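Side-chain contact in protoporphyrinogen oxidase (Exiguobacterium sibiricum, PDB 3LOV), which probably oxidises coproporphyrinogen III to coproporphyrin III with oxygen and a bound FAD, a step of coproporphyrin-dependent heme b biosynthesis: residues 423-428 / 440-445. Residues are numbered along the deposited sequence; the frame is centred on the assembly and turned at random.
Sequences RVREEV and LAYDGV. With FAD (flavin-adenine dinucleotide), chain B.
The backbones of Arg425, on helix 417-431, and of Tyr442 and Asp443, in the loop between strand 435-437 and helix 447-463, stay well apart, and the arginine side chain spans the distance. Its chain runs extended from CG to NE, with chi2 -173° and chi3 160°, bringing the guanidinium end-on to the Asp443 carboxylate in a two-pronged salt bridge. Arg425 NH1 donates to the syn lone pair of Asp443 OD1 at 2.9 Å in a nearly straight bond (170°), and Arg425 NH2 to Asp443 OD2 at 3.0 Å, somewhat out of the carboxylate plane. The two flat groups are nearly coplanar. The same Arg425 NH2 lies 3.6 Å from Tyr442 CB, approaching obliquely. Within the loop, Ala441 CB sits over the centre of one face of the tyrosine ring. Further bonds fix both ends: Arg425 NH2 also bonds to Leu437 O, and Asp443 OD2 to Ser453 OG. A leucine at Arg425 would probably leave the Asp443 carboxylate without its charged mate and Leu437 O without this donor. Leu440 and Val445 of the loop line the FAD pocket; the salt bridge links helix 417-431 to this loop, and the paired charges probably hold the Asp443 carboxylate in place.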
ATOM      1  N   ARG A 423     -18.254   4.959 -11.611  1.00 23.32           N
ATOM      2  CA  ARG A 423     -19.123   4.276 -12.539  1.00 25.90           C
ATOM      3  C   ARG A 423     -19.392   2.823 -12.095  1.00 23.61           C
ATOM      4  O   ARG A 423     -20.517   2.388 -12.169  1.00 19.20           O
ATOM      5  CB  ARG A 423     -18.592   4.375 -13.984  1.00 31.16           C
ATOM      6  CG  ARG A 423     -19.608   3.898 -15.065  1.00 36.43           C
ATOM      7  CD  ARG A 423     -19.397   2.428 -15.334  1.00 44.91           C
ATOM      8  NE  ARG A 423     -20.549   1.696 -15.853  1.00 48.79           N
ATOM      9  CZ  ARG A 423     -20.596   0.372 -15.943  1.00 48.89           C
ATOM     10  NH1 ARG A 423     -19.568  -0.367 -15.512  1.00 39.63           N
ATOM     11  NH2 ARG A 423     -21.674  -0.222 -16.450  1.00 58.95           N
ATOM     12  N   VAL A 424     -18.383   2.083 -11.619  1.00 21.27           N
ATOM     13  CA  VAL A 424     -18.591   0.727 -11.062  1.00 21.14           C
ATOM     14  C   VAL A 424     -19.684   0.760  -9.944  1.00 22.79           C
ATOM     15  O   VAL A 424     -20.667   0.009  -9.996  1.00 23.69           O
ATOM     16  CB  VAL A 424     -17.216   0.075 -10.591  1.00 23.44           C
ATOM     17  CG1 VAL A 424     -17.401  -1.097  -9.624  1.00 18.19           C
ATOM     18  CG2 VAL A 424     -16.357  -0.368 -11.785  1.00 19.30           C
ATOM     19  N   ARG A 425     -19.559   1.697  -9.007  1.00 22.52           N
ATOM     20  CA  ARG A 425     -20.491   1.816  -7.880  1.00 23.00           C
ATOM     21  C   ARG A 425     -21.929   2.129  -8.295  1.00 24.71           C
ATOM     22  O   ARG A 425     -22.870   1.559  -7.716  1.00 23.63           O
ATOM     23  CB  ARG A 425     -19.990   2.852  -6.883  1.00 23.86           C
ATOM     24  CG  ARG A 425     -18.737   2.357  -6.110  1.00 19.13           C
ATOM     25  CD  ARG A 425     -18.382   3.335  -5.003  1.00 26.81           C
ATOM     26  NE  ARG A 425     -17.540   2.733  -3.970  1.00 25.06           N
ATOM     27  CZ  ARG A 425     -16.352   3.202  -3.583  1.00 22.55           C
ATOM     28  NH1 ARG A 425     -15.829   4.317  -4.095  1.00 22.23           N
ATOM     29  NH2 ARG A 425     -15.702   2.576  -2.620  1.00 25.84           N
ATOM     30  N   GLU A 426     -22.093   2.962  -9.334  1.00 24.37           N
ATOM     31  CA  GLU A 426     -23.415   3.292  -9.890  1.00 22.98           C
ATOM     32  C   GLU A 426     -24.045   2.097 -10.570  1.00 25.62           C
ATOM     33  O   GLU A 426     -25.253   1.869 -10.468  1.00 24.77           O
ATOM     34  CB  GLU A 426     -23.297   4.436 -10.908  1.00 23.99           C
ATOM     35  CG  GLU A 426     -22.958   5.762 -10.264  1.00 28.62           C
ATOM     36  CD  GLU A 426     -22.594   6.833 -11.284  1.00 40.40           C
ATOM     37  OE1 GLU A 426     -22.756   6.575 -12.506  1.00 47.42           O
ATOM     38  OE2 GLU A 426     -22.139   7.924 -10.854  1.00 40.34           O
ATOM     39  N   GLU A 427     -23.229   1.333 -11.288  1.00 23.57           N
ATOM     40  CA  GLU A 427     -23.712   0.133 -11.895  1.00 23.13           C
ATOM     41  C   GLU A 427     -24.140  -0.864 -10.831  1.00 23.12           C
ATOM     42  O   GLU A 427     -25.174  -1.499 -10.963  1.00 22.57           O
ATOM     43  CB  GLU A 427     -22.646  -0.503 -12.770  1.00 23.53           C
ATOM     44  CG  GLU A 427     -22.986  -1.912 -13.267  1.00 27.57           C
ATOM     45  CD  GLU A 427     -23.990  -1.943 -14.437  1.00 31.30           C
ATOM     46  OE1 GLU A 427     -24.654  -0.929 -14.698  1.00 33.76           O
ATOM     47  OE2 GLU A 427     -24.078  -2.987 -15.109  1.00 24.47           O
ATOM     48  N   VAL A 428     -23.314  -1.079  -9.814  1.00 26.50           N
ATOM     49  CA  VAL A 428     -23.715  -1.999  -8.734  1.00 24.97           C
ATOM     50  C   VAL A 428     -24.993  -1.505  -8.041  1.00 26.77           C
ATOM     51  O   VAL A 428     -25.898  -2.269  -7.765  1.00 26.63           O
ATOM     52  CB  VAL A 428     -22.593  -2.245  -7.746  1.00 22.53           C
ATOM     53  CG1 VAL A 428     -23.104  -3.060  -6.542  1.00 21.13           C
ATOM     54  CG2 VAL A 428     -21.423  -2.965  -8.436  1.00 19.92           C
ATOM     55  N   LEU A 440      -9.198  -1.828  -0.957  1.00 17.32           N
ATOM     56  CA  LEU A 440      -7.993  -1.303  -1.607  1.00 20.86           C
ATOM     57  C   LEU A 440      -8.096  -1.147  -3.116  1.00 21.52           C
ATOM     58  O   LEU A 440      -7.270  -0.442  -3.708  1.00 23.88           O
ATOM     59  CB  LEU A 440      -6.788  -2.144  -1.246  1.00 18.40           C
ATOM     60  CG  LEU A 440      -6.408  -3.413  -2.018  1.00 24.52           C
ATOM     61  CD1 LEU A 440      -4.933  -3.635  -1.671  1.00 27.96           C
ATOM     62  CD2 LEU A 440      -7.250  -4.628  -1.656  1.00 26.02           C
ATOM     63  N   ALA A 441      -9.103  -1.780  -3.725  1.00 17.80           N
ATOM     64  CA  ALA A 441      -9.305  -1.661  -5.186  1.00 19.09           C
ATOM     65  C   ALA A 441      -9.811  -0.268  -5.532  1.00 21.34           C
ATOM     66  O   ALA A 441      -9.694   0.193  -6.694  1.00 16.07           O
ATOM     67  CB  ALA A 441     -10.333  -2.654  -5.658  1.00 14.43           C
ATOM     68  N   TYR A 442     -10.429   0.378  -4.534  1.00 20.73           N
ATOM     69  CA  TYR A 442     -11.323   1.512  -4.836  1.00 20.85           C
ATOM     70  C   TYR A 442     -10.779   2.909  -4.635  1.00 18.95           C
ATOM     71  O   TYR A 442     -10.695   3.681  -5.598  1.00 20.26           O
ATOM     72  CB  TYR A 442     -12.667   1.325  -4.121  1.00 20.96           C
ATOM     73  CG  TYR A 442     -13.219  -0.077  -4.353  1.00 18.01           C
ATOM     74  CD1 TYR A 442     -13.781  -0.423  -5.579  1.00 22.88           C
ATOM     75  CD2 TYR A 442     -13.147  -1.059  -3.370  1.00 15.45           C
ATOM     76  CE1 TYR A 442     -14.248  -1.697  -5.835  1.00 22.77           C
ATOM     77  CE2 TYR A 442     -13.645  -2.347  -3.613  1.00 15.62           C
ATOM     78  CZ  TYR A 442     -14.152  -2.669  -4.846  1.00 20.23           C
ATOM     79  OH  TYR A 442     -14.623  -3.938  -5.134  1.00 21.78           O
ATOM     80  N   ASP A 443     -10.485   3.259  -3.390  1.00 20.97           N
ATOM     81  CA  ASP A 443     -10.244   4.653  -3.007  1.00 20.74           C
ATOM     82  C   ASP A 443      -8.809   4.870  -2.431  1.00 19.88           C
ATOM     83  O   ASP A 443      -8.613   5.670  -1.524  1.00 20.06           O
ATOM     84  CB  ASP A 443     -11.267   5.074  -1.951  1.00 24.35           C
ATOM     85  CG  ASP A 443     -12.705   4.757  -2.346  1.00 20.39           C
ATOM     86  OD1 ASP A 443     -13.095   5.107  -3.460  1.00 18.94           O
ATOM     87  OD2 ASP A 443     -13.442   4.163  -1.513  1.00 21.01           O
ATOM     88  N   GLY A 444      -7.827   4.137  -2.953  1.00 18.86           N
ATOM     89  CA  GLY A 444      -6.457   4.212  -2.453  1.00 20.89           C
ATOM     90  C   GLY A 444      -6.079   2.888  -1.844  1.00 20.67           C
ATOM     91  O   GLY A 444      -6.858   2.271  -1.134  1.00 20.85           O
ATOM     92  N   VAL A 445      -4.851   2.485  -2.095  1.00 18.76           N
ATOM     93  CA  VAL A 445      -4.328   1.220  -1.656  1.00 20.33           C
ATOM     94  C   VAL A 445      -3.963   1.107  -0.174  1.00 19.09           C
ATOM     95  O   VAL A 445      -4.020   0.019   0.377  1.00 20.50           O
ATOM     96  CB  VAL A 445      -3.110   0.862  -2.552  1.00 20.77           C
ATOM     97  CG1 VAL A 445      -2.320  -0.278  -1.975  1.00 25.05           C
ATOM     98  CG2 VAL A 445      -3.640   0.544  -3.951  1.00 18.50           C
TER
HETATM   99  PA  FAD B 500      -7.463  -7.545   2.581  1.00 17.82           P
HETATM  100  O1A FAD B 500      -6.474  -7.256   3.660  1.00 18.79           O
HETATM  101  O2A FAD B 500      -7.002  -8.249   1.361  1.00 15.01           O
HETATM  102  O5B FAD B 500      -8.668  -8.367   3.217  1.00 20.72           O
HETATM  103  C5B FAD B 500      -9.611  -9.059   2.440  1.00 16.19           C
HETATM  104  C4B FAD B 500     -10.334 -10.049   3.361  1.00 16.20           C
HETATM  105  O4B FAD B 500     -11.449 -10.642   2.690  1.00 15.61           O
HETATM  106  C3B FAD B 500      -9.395 -11.146   3.818  1.00 16.44           C
HETATM  107  O3B FAD B 500      -9.492 -11.375   5.213  1.00 14.25           O
HETATM  108  C2B FAD B 500      -9.884 -12.316   2.987  1.00 17.01           C
HETATM  109  O2B FAD B 500      -9.706 -13.540   3.608  1.00 15.72           O
HETATM  110  C1B FAD B 500     -11.364 -12.030   2.847  1.00 17.25           C
HETATM  111  N9A FAD B 500     -12.036 -12.686   1.714  1.00 17.90           N
HETATM  112  C8A FAD B 500     -11.602 -12.993   0.443  1.00 21.99           C
HETATM  113  N7A FAD B 500     -12.597 -13.602  -0.251  1.00 16.36           N
HETATM  114  C5A FAD B 500     -13.679 -13.693   0.580  1.00 19.04           C
HETATM  115  C6A FAD B 500     -14.975 -14.192   0.432  1.00 21.65           C
HETATM  116  N6A FAD B 500     -15.392 -14.697  -0.726  1.00 16.43           N
HETATM  117  N1A FAD B 500     -15.859 -14.135   1.498  1.00 16.90           N
HETATM  118  C2A FAD B 500     -15.484 -13.552   2.685  1.00 18.13           C
HETATM  119  N3A FAD B 500     -14.209 -13.034   2.821  1.00 17.02           N
HETATM  120  C4A FAD B 500     -13.330 -13.125   1.803  1.00 20.86           C
HETATM  121  N1  FAD B 500      -0.552  -0.087   3.180  1.00 22.22           N
HETATM  122  C2  FAD B 500      -0.021   0.852   4.022  1.00 22.51           C
HETATM  123  O2  FAD B 500      -0.712   1.796   4.429  1.00 15.26           O
HETATM  124  N3  FAD B 500       1.295   0.759   4.397  1.00 19.80           N
HETATM  125  C4  FAD B 500       2.103  -0.222   3.949  1.00 23.54           C
HETATM  126  O4  FAD B 500       3.251  -0.262   4.348  1.00 24.44           O
HETATM  127  C4X FAD B 500       1.607  -1.163   3.072  1.00 22.14           C
HETATM  128  N5  FAD B 500       2.419  -2.202   2.644  1.00 18.13           N
HETATM  129  C5X FAD B 500       1.881  -3.154   1.774  1.00 26.05           C
HETATM  130  C6  FAD B 500       2.691  -4.190   1.297  1.00 25.58           C
HETATM  131  C7  FAD B 500       2.164  -5.152   0.419  1.00 27.01           C
HETATM  132  C7M FAD B 500       3.035  -6.267  -0.082  1.00 27.99           C
HETATM  133  C8  FAD B 500       0.809  -5.105   0.042  1.00 23.91           C
HETATM  134  C8M FAD B 500       0.200  -6.115  -0.914  1.00 23.18           C
HETATM  135  C9  FAD B 500      -0.010  -4.087   0.522  1.00 18.94           C
HETATM  136  C9A FAD B 500       0.513  -3.098   1.386  1.00 17.41           C
HETATM  137  N10 FAD B 500      -0.308  -2.071   1.870  1.00 16.08           N
HETATM  138  C10 FAD B 500       0.253  -1.101   2.708  1.00 21.87           C
HETATM  139  C1' FAD B 500      -1.763  -1.923   1.492  1.00 17.38           C
HETATM  140  C2' FAD B 500      -2.629  -2.570   2.600  1.00 19.51           C
HETATM  141  O2' FAD B 500      -2.343  -3.918   2.649  1.00 20.77           O
HETATM  142  C3' FAD B 500      -4.137  -2.399   2.368  1.00 16.92           C
HETATM  143  O3' FAD B 500      -4.421  -1.038   2.662  1.00 30.23           O
HETATM  144  C4' FAD B 500      -5.061  -3.259   3.267  1.00 19.29           C
HETATM  145  O4' FAD B 500      -4.492  -4.443   3.793  1.00 26.01           O
HETATM  146  C5' FAD B 500      -6.293  -3.723   2.514  1.00 22.86           C
HETATM  147  O5' FAD B 500      -7.163  -4.363   3.412  1.00 20.38           O
HETATM  148  P   FAD B 500      -8.556  -4.885   2.885  1.00 14.00           P
HETATM  149  O1P FAD B 500      -9.180  -3.951   1.882  1.00 15.72           O
HETATM  150  O2P FAD B 500      -9.472  -5.356   3.989  1.00 17.71           O
HETATM  151  O3P FAD B 500      -8.163  -6.215   2.017  1.00 13.66           O